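Local coordinates for protein eukaryotic Translation Initiation 4E (Schistosoma mansoni, PDB 3HXI) that binds the 7-methylguanosine cap of messenger RNA and so probably recruits capped messages to the translation initiation machinery, at residues Asp63-Lys68 / Val125-Ser130; Gly83-Ile88 / Ser136-Ser141. All coordinates share one frame; numbering follows the deposited sequence.

Contact 1: residues Asp63-Lys68 / Val125-Ser130; sequences DLYMFK and VFQPRS. With GTG (7-methyl-guanosine-5'-triphosphate-5'-guanosine), chain C.
Asp63 OD2 is gripped by two donors, Arg129 NH1 and Gln127 NE2. Arg129 meets the carboxylate end-on: NH1 lies 2.8 Å from OD2, and NH2 lies 2.8 Å from OD1 of Asp63. Both oxygens use their syn lone pairs, and the carboxylate and guanidinium planes are 8° apart. Gln127 NE2 comes from above the carboxylate plane, 3.3 Å from Asp63 OD2. Arg129 NH2 also bonds to Pro128 O. NE and NH1 of Arg129 also bond to the cap triphosphate: NE to GTG O1B at 2.8 Å, NH1 to GTG O1A. Gln127 NE2 donates to GTG O2A. Asp63 is a second-shell residue, consistent with a role in orienting the two phosphate-binding side chains, and its charge probably offsets part of that of Arg129.

Behind this site the strands pair antiparallel through Leu64 and Phe126, with Phe126 N 2.8 Å from Leu64 O. Val125 CG1 sits over one face of the Tyr65 ring, 3.7 Å from its centroid, a CH-pi contact. Val125 CG2 touches Tyr65 CD1 and meets the Phe67 ring at its edge. Tyr65 OH lies 3.9 Å from the cap methyl C7X. This is the phosphate-binding end of the eIF4E cap pocket, on neighbouring strands of the antiparallel sheet.

Contact 2: residues Gly83-Ile88 / Ser136-Ser141; sequences GGRWLI and SVWLTS. With GTG (7-methyl-guanosine-5'-triphosphate-5'-guanosine), chain C.
Gly84 and Leu139 form a hydrogen-bonded antiparallel pair, with Leu139 N 2.7 Å from Gly84 O. Trp86 and Val137 form the next such pair, with Trp86 N 2.8 Å from Val137 O. The tight part is the backbone. At its end Gly83 CA lies 3.2 Å from Leu139 O, a close CA-H...O contact. Between the bonded pairs, Arg85 CB rests against the Trp138 indole, 3.6 Å from CD1.

On the face of Arg85, Trp138 and Ser136 the fit is less direct, and a water fills in between the side chains. It accepts from Arg85 NH2 and Trp138 NE1, the latter at 2.9 Å. It lies in the plane of both groups, and its link to Ser136 OG is weak. Arg85 CG sits between the backbone N and the carbonyl carbon (chi1 74°), and the extended chain then carries CD past Ser136 OG. Leu87 CD1 lies 3.7 Å above the centre of the Arg85 guanidinium. Trp138 also meets the cap: the methyl C7X lies at the edge of its ring, 3.8 Å from CZ2.

On the other face, Leu139 CD1 touches Trp86 CD1 at 4.0 Å. Here helix 145-159 covers the sheet: Trp86 NE1 bonds to Ile148 O, and Val137 packs on Ile155. Strand 166-169 flanks the pair beyond strand 84-89, and its Gln168 takes a bond from Arg85 NH1. Strand 121-127 lies beside strand 134-139.

In the fold
After strands 11-21 and 33-41, the chain forms strand 63-68, then strand 84-89. The chain then passes through helices 96-108 and 115-120 before strand 121-127 returns to pair with 63-68. This closes the loop of contact 1. The next strand, 134-139, pairs with 84-89 and closes contact 2. The segments alternate, so the two loops cross rather than nest. Strands 121-127 and 134-139 are neighbours in the sheet, and Val125 O probably accepts a hydrogen bond from Ser136 N. The Phe67 and Trp138 rings also meet edge-to-face. Together the contacts join four consecutive sheet strands. Both touch GTG: contact 1 mainly at its phosphates, contact 2 at its methylated base.

Contact 1: residues Asp63-Lys68 / Val125-Ser130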
loop_
_atom_site.group_PDB
_atom_site.type_symbol
_atom_site.label_atom_id
_atom_site.label_comp_id
_atom_site.label_asym_id
_atom_site.label_seq_id
_atom_site.Cartn_x
_atom_site.Cartn_y
_atom_site.Cartn_z
ATOM N N ASP A 63 8.936 -6.177 -5.956
ATOM C CA ASP A 63 7.871 -5.360 -5.398
ATOM C C ASP A 63 7.869 -5.416 -3.870
ATOM O O ASP A 63 8.378 -6.366 -3.282
ATOM C CB ASP A 63 6.505 -5.805 -5.954
ATOM C CG ASP A 63 6.403 -5.681 -7.481
ATOM O OD1 ASP A 63 7.263 -5.033 -8.081
ATOM O OD2 ASP A 63 5.446 -6.228 -8.090
ATOM N N LEU A 64 7.281 -4.395 -3.251
ATOM C CA LEU A 64 7.142 -4.293 -1.804
ATOM C C LEU A 64 5.653 -4.303 -1.458
ATOM O O LEU A 64 4.862 -3.574 -2.075
ATOM C CB LEU A 64 7.757 -2.988 -1.304
ATOM C CG LEU A 64 9.171 -2.646 -1.778
ATOM C CD1 LEU A 64 9.553 -1.220 -1.308
ATOM C CD2 LEU A 64 10.158 -3.696 -1.272
ATOM N N TYR A 65 5.290 -5.135 -0.483
ATOM C CA TYR A 65 3.900 -5.261 -0.011
ATOM C C TYR A 65 3.862 -5.021 1.487
ATOM O O TYR A 65 4.628 -5.658 2.230
ATOM C CB TYR A 65 3.370 -6.685 -0.280
ATOM C CG TYR A 65 3.004 -6.989 -1.728
ATOM C CD1 TYR A 65 1.654 -7.054 -2.124
ATOM C CD2 TYR A 65 3.999 -7.206 -2.700
ATOM C CE1 TYR A 65 1.303 -7.322 -3.449
ATOM C CE2 TYR A 65 3.660 -7.479 -4.030
ATOM C CZ TYR A 65 2.304 -7.536 -4.395
ATOM O OH TYR A 65 1.930 -7.785 -5.710
ATOM N N MET A 66 2.975 -4.133 1.943
ATOM C CA MET A 66 2.767 -3.962 3.390
ATOM C C MET A 66 1.292 -4.134 3.727
ATOM O O MET A 66 0.453 -3.337 3.278
ATOM C CB MET A 66 3.277 -2.613 3.907
ATOM C CG MET A 66 3.130 -2.473 5.444
ATOM S SD MET A 66 3.294 -0.798 6.095
ATOM C CE MET A 66 1.699 -0.104 5.627
ATOM N N PHE A 67 0.988 -5.184 4.495
ATOM C CA PHE A 67 -0.390 -5.580 4.788
ATOM C C PHE A 67 -0.639 -5.793 6.281
ATOM O O PHE A 67 0.258 -6.233 6.993
ATOM C CB PHE A 67 -0.731 -6.863 4.006
ATOM C CG PHE A 67 -1.181 -6.586 2.591
ATOM C CD1 PHE A 67 -2.511 -6.760 2.218
ATOM C CD2 PHE A 67 -0.276 -6.101 1.646
ATOM C CE1 PHE A 67 -2.946 -6.455 0.899
ATOM C CE2 PHE A 67 -0.700 -5.794 0.327
ATOM C CZ PHE A 67 -2.033 -5.974 -0.036
ATOM N N LYS A 68 -1.852 -5.498 6.753
ATOM C CA LYS A 68 -2.223 -5.834 8.134
ATOM C C LYS A 68 -1.897 -7.304 8.293
ATOM O O LYS A 68 -2.219 -8.106 7.400
ATOM C CB LYS A 68 -3.715 -5.540 8.418
ATOM C CG LYS A 68 -4.026 -4.059 8.381
ATOM C CD LYS A 68 -5.400 -3.702 8.903
ATOM C CE LYS A 68 -5.654 -2.205 8.812
ATOM N NZ LYS A 68 -7.078 -1.911 9.095
ATOM N N VAL A 125 1.176 -1.428 -1.812
ATOM C CA VAL A 125 2.072 -2.142 -2.734
ATOM C C VAL A 125 2.873 -1.126 -3.548
ATOM O O VAL A 125 2.299 -0.188 -4.094
ATOM C CB VAL A 125 1.280 -3.024 -3.728
ATOM C CG1 VAL A 125 2.230 -3.932 -4.556
ATOM C CG2 VAL A 125 0.225 -3.878 -3.013
ATOM N N PHE A 126 4.182 -1.329 -3.619
ATOM C CA PHE A 126 5.037 -0.581 -4.515
ATOM C C PHE A 126 5.600 -1.487 -5.604
ATOM O O PHE A 126 6.204 -2.509 -5.308
ATOM C CB PHE A 126 6.196 0.060 -3.760
ATOM C CG PHE A 126 7.104 0.836 -4.661
ATOM C CD1 PHE A 126 6.585 1.861 -5.444
ATOM C CD2 PHE A 126 8.444 0.482 -4.799
ATOM C CE1 PHE A 126 7.416 2.585 -6.322
ATOM C CE2 PHE A 126 9.279 1.181 -5.676
ATOM C CZ PHE A 126 8.773 2.239 -6.423
ATOM N N GLN A 127 5.394 -1.101 -6.858
ATOM C CA GLN A 127 5.810 -1.906 -8.009
ATOM C C GLN A 127 6.658 -1.058 -8.962
ATOM O O GLN A 127 6.133 -0.279 -9.747
ATOM C CB GLN A 127 4.598 -2.490 -8.736
ATOM C CG GLN A 127 3.750 -3.375 -7.842
ATOM C CD GLN A 127 2.513 -3.864 -8.544
ATOM O OE1 GLN A 127 1.659 -3.068 -8.944
ATOM N NE2 GLN A 127 2.413 -5.178 -8.716
ATOM N N PRO A 128 7.986 -1.199 -8.876
ATOM C CA PRO A 128 8.852 -0.485 -9.818
ATOM C C PRO A 128 8.829 -1.152 -11.199
ATOM O O PRO A 128 9.020 -2.362 -11.318
ATOM C CB PRO A 128 10.236 -0.593 -9.173
ATOM C CG PRO A 128 10.176 -1.868 -8.404
ATOM C CD PRO A 128 8.750 -2.002 -7.913
ATOM N N ARG A 129 8.565 -0.358 -12.229
ATOM C CA ARG A 129 8.501 -0.868 -13.587
ATOM C C ARG A 129 9.181 0.104 -14.528
ATOM O O ARG A 129 9.126 1.316 -14.326
ATOM C CB ARG A 129 7.060 -1.057 -14.052
ATOM C CG ARG A 129 6.204 -2.026 -13.238
ATOM C CD ARG A 129 6.640 -3.476 -13.435
ATOM N NE ARG A 129 5.759 -4.365 -12.685
ATOM C CZ ARG A 129 5.904 -4.651 -11.398
ATOM N NH1 ARG A 129 5.046 -5.475 -10.805
ATOM N NH2 ARG A 129 6.917 -4.127 -10.711
ATOM N N SER A 130 9.833 -0.459 -15.543
ATOM C CA SER A 130 10.440 0.302 -16.644
ATOM C C SER A 130 9.477 1.261 -17.346
ATOM O O SER A 130 9.846 2.387 -17.669
ATOM C CB SER A 130 10.991 -0.672 -17.679
ATOM O OG SER A 130 12.117 -1.336 -17.148
HETATM P PA GTG C . 1.454 -7.336 -11.722
HETATM O O1A GTG C . 2.884 -7.554 -11.307
HETATM O O2A GTG C . 0.484 -6.552 -10.865
HETATM O O3A GTG C . 1.328 -6.754 -13.213
HETATM P PB GTG C . 2.445 -6.131 -14.158
HETATM O O1B GTG C . 3.190 -5.014 -13.469
HETATM O O2B GTG C . 1.739 -5.858 -15.482
HETATM O O3B GTG C . 3.383 -7.416 -14.392
HETATM N N9A GTG C . -0.682 -11.798 -9.659
HETATM C C8A GTG C . -0.616 -10.548 -9.189
HETATM N N7A GTG C . -1.250 -10.500 -7.996
HETATM C C7X GTG C . -1.371 -9.267 -7.178
HETATM C C5A GTG C . -1.707 -11.727 -7.736
HETATM C C6A GTG C . -2.428 -12.236 -6.650
HETATM O O6A GTG C . -2.777 -11.535 -5.672
HETATM N N1A GTG C . -2.775 -13.547 -6.682
HETATM C C2A GTG C . -2.397 -14.335 -7.738
HETATM N N2A GTG C . -2.723 -15.639 -7.790
HETATM N N3A GTG C . -1.696 -13.837 -8.781
HETATM C C4A GTG C . -1.343 -12.540 -8.781
HETATM O O5D GTG C . 0.819 -8.780 -11.872
HETATM C C5D GTG C . 1.424 -9.710 -12.764
HETATM C C4D GTG C . 0.725 -11.046 -12.639
HETATM O O4D GTG C . 0.993 -11.576 -11.349
HETATM C C3D GTG C . -0.785 -10.964 -12.737
HETATM O O3D GTG C . -1.216 -10.919 -14.096
HETATM C C2D GTG C . -1.200 -12.227 -12.023
HETATM O O2D GTG C . -1.084 -13.349 -12.911
HETATM C C1D GTG C . -0.142 -12.336 -10.931
HETATM P PG GTG C . 4.820 -7.454 -15.110
HETATM O O1G GTG C . 5.497 -6.121 -15.151
HETATM O O2G GTG C . 4.686 -8.267 -16.386
HETATM O O5E GTG C . 5.601 -8.382 -14.056
HETATM C C5E GTG C . 5.985 -7.859 -12.786
HETATM C C4E GTG C . 6.788 -8.894 -12.025
HETATM O O4E GTG C . 5.953 -10.026 -11.766
HETATM C C3E GTG C . 7.970 -9.426 -12.814
HETATM O O3E GTG C . 8.960 -9.839 -11.857
HETATM C C2E GTG C . 7.434 -10.672 -13.506
HETATM O O2E GTG C . 8.461 -11.629 -13.814
HETATM C C1E GTG C . 6.487 -11.187 -12.431
HETATM N N9B GTG C . 5.326 -11.985 -12.872
HETATM C C8B GTG C . 4.423 -11.293 -13.762
HETATM N N7B GTG C . 3.393 -12.310 -13.955
HETATM C C5B GTG C . 3.719 -13.402 -13.201
HETATM C C6B GTG C . 3.073 -14.708 -12.982
HETATM O O6B GTG C . 1.987 -14.935 -13.580
HETATM N N1B GTG C . 3.696 -15.602 -12.161
HETATM C C2B GTG C . 4.885 -15.310 -11.530
HETATM N N2B GTG C . 5.485 -16.207 -10.708
HETATM N N3B GTG C . 5.525 -14.126 -11.687
HETATM C C4B GTG C . 4.983 -13.177 -12.478
#

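Contact 2: residues Gly83-Ile88 / Ser136-Ser141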
loop_
_atom_site.group_PDB
_atom_site.type_symbol
_atom_site.label_atom_id
_atom_site.label_comp_id
_atom_site.label_asym_id
_atom_site.label_seq_id
_atom_site.Cartn_x
_atom_site.Cartn_y
_atom_site.Cartn_z
ATOM N N GLY A 83 -12.513 -7.189 -2.773
ATOM C CA GLY A 83 -12.023 -5.822 -2.672
ATOM C C GLY A 83 -11.549 -5.185 -3.971
ATOM O O GLY A 83 -11.974 -5.530 -5.094
ATOM N N GLY A 84 -10.673 -4.208 -3.813
ATOM C CA GLY A 84 -10.129 -3.512 -4.962
ATOM C C GLY A 84 -9.020 -2.604 -4.501
ATOM O O GLY A 84 -8.806 -2.424 -3.301
ATOM N N ARG A 85 -8.301 -2.042 -5.464
ATOM C CA ARG A 85 -7.162 -1.190 -5.152
ATOM C C ARG A 85 -7.301 0.201 -5.741
ATOM O O ARG A 85 -7.813 0.359 -6.852
ATOM C CB ARG A 85 -5.846 -1.835 -5.641
ATOM C CG ARG A 85 -5.663 -1.762 -7.152
ATOM C CD ARG A 85 -4.413 -2.466 -7.607
ATOM N NE ARG A 85 -4.309 -2.380 -9.053
ATOM C CZ ARG A 85 -3.251 -2.732 -9.771
ATOM N NH1 ARG A 85 -3.288 -2.580 -11.098
ATOM N NH2 ARG A 85 -2.167 -3.222 -9.181
ATOM N N TRP A 86 -6.853 1.205 -4.980
ATOM C CA TRP A 86 -6.544 2.509 -5.562
ATOM C C TRP A 86 -5.195 2.373 -6.242
ATOM O O TRP A 86 -4.227 2.003 -5.587
ATOM C CB TRP A 86 -6.509 3.614 -4.497
ATOM C CG TRP A 86 -7.903 4.164 -4.174
ATOM C CD1 TRP A 86 -8.577 4.053 -2.990
ATOM C CD2 TRP A 86 -8.778 4.872 -5.070
ATOM N NE1 TRP A 86 -9.824 4.684 -3.080
ATOM C CE2 TRP A 86 -9.960 5.186 -4.349
ATOM C CE3 TRP A 86 -8.662 5.307 -6.407
ATOM C CZ2 TRP A 86 -11.020 5.905 -4.924
ATOM C CZ3 TRP A 86 -9.705 5.998 -6.970
ATOM C CH2 TRP A 86 -10.881 6.292 -6.226
ATOM N N LEU A 87 -5.148 2.647 -7.551
ATOM C CA LEU A 87 -3.919 2.543 -8.333
ATOM C C LEU A 87 -3.339 3.916 -8.658
ATOM O O LEU A 87 -4.039 4.806 -9.161
ATOM C CB LEU A 87 -4.170 1.737 -9.617
ATOM C CG LEU A 87 -2.967 1.712 -10.575
ATOM C CD1 LEU A 87 -1.895 0.778 -10.062
ATOM C CD2 LEU A 87 -3.438 1.316 -11.950
ATOM N N ILE A 88 -2.050 4.074 -8.357
ATOM C CA ILE A 88 -1.356 5.352 -8.555
ATOM C C ILE A 88 -0.252 5.129 -9.580
ATOM O O ILE A 88 0.639 4.311 -9.351
ATOM C CB ILE A 88 -0.675 5.840 -7.254
ATOM C CG1 ILE A 88 -1.705 6.110 -6.146
ATOM C CG2 ILE A 88 0.164 7.130 -7.525
ATOM C CD1 ILE A 88 -1.122 5.925 -4.746
ATOM N N SER A 136 -0.112 1.197 -4.967
ATOM C CA SER A 136 -1.503 0.771 -4.838
ATOM C C SER A 136 -1.847 0.713 -3.362
ATOM O O SER A 136 -0.986 0.426 -2.540
ATOM C CB SER A 136 -1.680 -0.631 -5.421
ATOM O OG SER A 136 -1.625 -0.619 -6.831
ATOM N N VAL A 137 -3.113 0.954 -3.040
ATOM C CA VAL A 137 -3.634 0.647 -1.719
ATOM C C VAL A 137 -4.815 -0.288 -1.929
ATOM O O VAL A 137 -5.759 0.048 -2.641
ATOM C CB VAL A 137 -4.105 1.892 -0.975
ATOM C CG1 VAL A 137 -4.889 1.497 0.293
ATOM C CG2 VAL A 137 -2.931 2.793 -0.649
ATOM N N TRP A 138 -4.751 -1.446 -1.285
ATOM C CA TRP A 138 -5.774 -2.477 -1.395
ATOM C C TRP A 138 -6.794 -2.296 -0.277
ATOM O O TRP A 138 -6.407 -2.108 0.888
ATOM C CB TRP A 138 -5.090 -3.832 -1.235
ATOM C CG TRP A 138 -4.307 -4.293 -2.445
ATOM C CD1 TRP A 138 -3.626 -3.520 -3.360
ATOM C CD2 TRP A 138 -4.116 -5.649 -2.844
ATOM N NE1 TRP A 138 -3.019 -4.333 -4.302
ATOM C CE2 TRP A 138 -3.319 -5.640 -4.012
ATOM C CE3 TRP A 138 -4.539 -6.883 -2.315
ATOM C CZ2 TRP A 138 -2.953 -6.821 -4.680
ATOM C CZ3 TRP A 138 -4.182 -8.046 -2.974
ATOM C CH2 TRP A 138 -3.374 -8.010 -4.139
ATOM N N LEU A 139 -8.071 -2.357 -0.658
ATOM C CA LEU A 139 -9.226 -2.112 0.204
ATOM C C LEU A 139 -10.069 -3.374 0.261
ATOM O O LEU A 139 -10.069 -4.164 -0.682
ATOM C CB LEU A 139 -10.082 -0.978 -0.375
ATOM C CG LEU A 139 -9.475 0.430 -0.442
ATOM C CD1 LEU A 139 -10.574 1.477 -0.638
ATOM C CD2 LEU A 139 -8.723 0.751 0.844
ATOM N N THR A 140 -10.812 -3.558 1.345
ATOM C CA THR A 140 -11.508 -4.834 1.555
ATOM C C THR A 140 -12.805 -5.022 0.749
ATOM O O THR A 140 -13.244 -6.163 0.541
ATOM C CB THR A 140 -11.767 -5.085 3.051
ATOM O OG1 THR A 140 -12.136 -6.456 3.251
ATOM C CG2 THR A 140 -12.864 -4.176 3.561
ATOM N N SER A 141 -13.428 -3.918 0.343
ATOM C CA SER A 141 -14.629 -3.968 -0.498
ATOM C C SER A 141 -14.401 -3.262 -1.832
ATOM O O SER A 141 -13.385 -2.590 -2.013
ATOM C CB SER A 141 -15.813 -3.332 0.227
ATOM O OG SER A 141 -15.754 -1.923 0.096
HETATM P PA GTG C . 1.454 -7.336 -11.722
HETATM O O1A GTG C . 2.884 -7.554 -11.307
HETATM O O2A GTG C . 0.484 -6.552 -10.865
HETATM O O3A GTG C . 1.328 -6.754 -13.213
HETATM P PB GTG C . 2.445 -6.131 -14.158
HETATM O O1B GTG C . 3.190 -5.014 -13.469
HETATM O O2B GTG C . 1.739 -5.858 -15.482
HETATM O O3B GTG C . 3.383 -7.416 -14.392
HETATM N N9A GTG C . -0.682 -11.798 -9.659
HETATM C C8A GTG C . -0.616 -10.548 -9.189
HETATM N N7A GTG C . -1.250 -10.500 -7.996
HETATM C C7X GTG C . -1.371 -9.267 -7.178
HETATM C C5A GTG C . -1.707 -11.727 -7.736
HETATM C C6A GTG C . -2.428 -12.236 -6.650
HETATM O O6A GTG C . -2.777 -11.535 -5.672
HETATM N N1A GTG C . -2.775 -13.547 -6.682
HETATM C C2A GTG C . -2.397 -14.335 -7.738
HETATM N N2A GTG C . -2.723 -15.639 -7.790
HETATM N N3A GTG C . -1.696 -13.837 -8.781
HETATM C C4A GTG C . -1.343 -12.540 -8.781
HETATM O O5D GTG C . 0.819 -8.780 -11.872
HETATM C C5D GTG C . 1.424 -9.710 -12.764
HETATM C C4D GTG C . 0.725 -11.046 -12.639
HETATM O O4D GTG C . 0.993 -11.576 -11.349
HETATM C C3D GTG C . -0.785 -10.964 -12.737
HETATM O O3D GTG C . -1.216 -10.919 -14.096
HETATM C C2D GTG C . -1.200 -12.227 -12.023
HETATM O O2D GTG C . -1.084 -13.349 -12.911
HETATM C C1D GTG C . -0.142 -12.336 -10.931
HETATM P PG GTG C . 4.820 -7.454 -15.110
HETATM O O1G GTG C . 5.497 -6.121 -15.151
HETATM O O2G GTG C . 4.686 -8.267 -16.386
HETATM O O5E GTG C . 5.601 -8.382 -14.056
HETATM C C5E GTG C . 5.985 -7.859 -12.786
HETATM C C4E GTG C . 6.788 -8.894 -12.025
HETATM O O4E GTG C . 5.953 -10.026 -11.766
HETATM C C3E GTG C . 7.970 -9.426 -12.814
HETATM O O3E GTG C . 8.960 -9.839 -11.857
HETATM C C2E GTG C . 7.434 -10.672 -13.506
HETATM O O2E GTG C . 8.461 -11.629 -13.814
HETATM C C1E GTG C . 6.487 -11.187 -12.431
HETATM N N9B GTG C . 5.326 -11.985 -12.872
HETATM C C8B GTG C . 4.423 -11.293 -13.762
HETATM N N7B GTG C . 3.393 -12.310 -13.955
HETATM C C5B GTG C . 3.719 -13.402 -13.201
HETATM C C6B GTG C . 3.073 -14.708 -12.982
HETATM O O6B GTG C . 1.987 -14.935 -13.580
HETATM N N1B GTG C . 3.696 -15.602 -12.161
HETATM C C2B GTG C . 4.885 -15.310 -11.530
HETATM N N2B GTG C . 5.485 -16.207 -10.708
HETATM N N3B GTG C . 5.525 -14.126 -11.687
HETATM C C4B GTG C . 4.983 -13.177 -12.478
HETATM O O HOH W 1 -1.332 -3.821 -6.562
#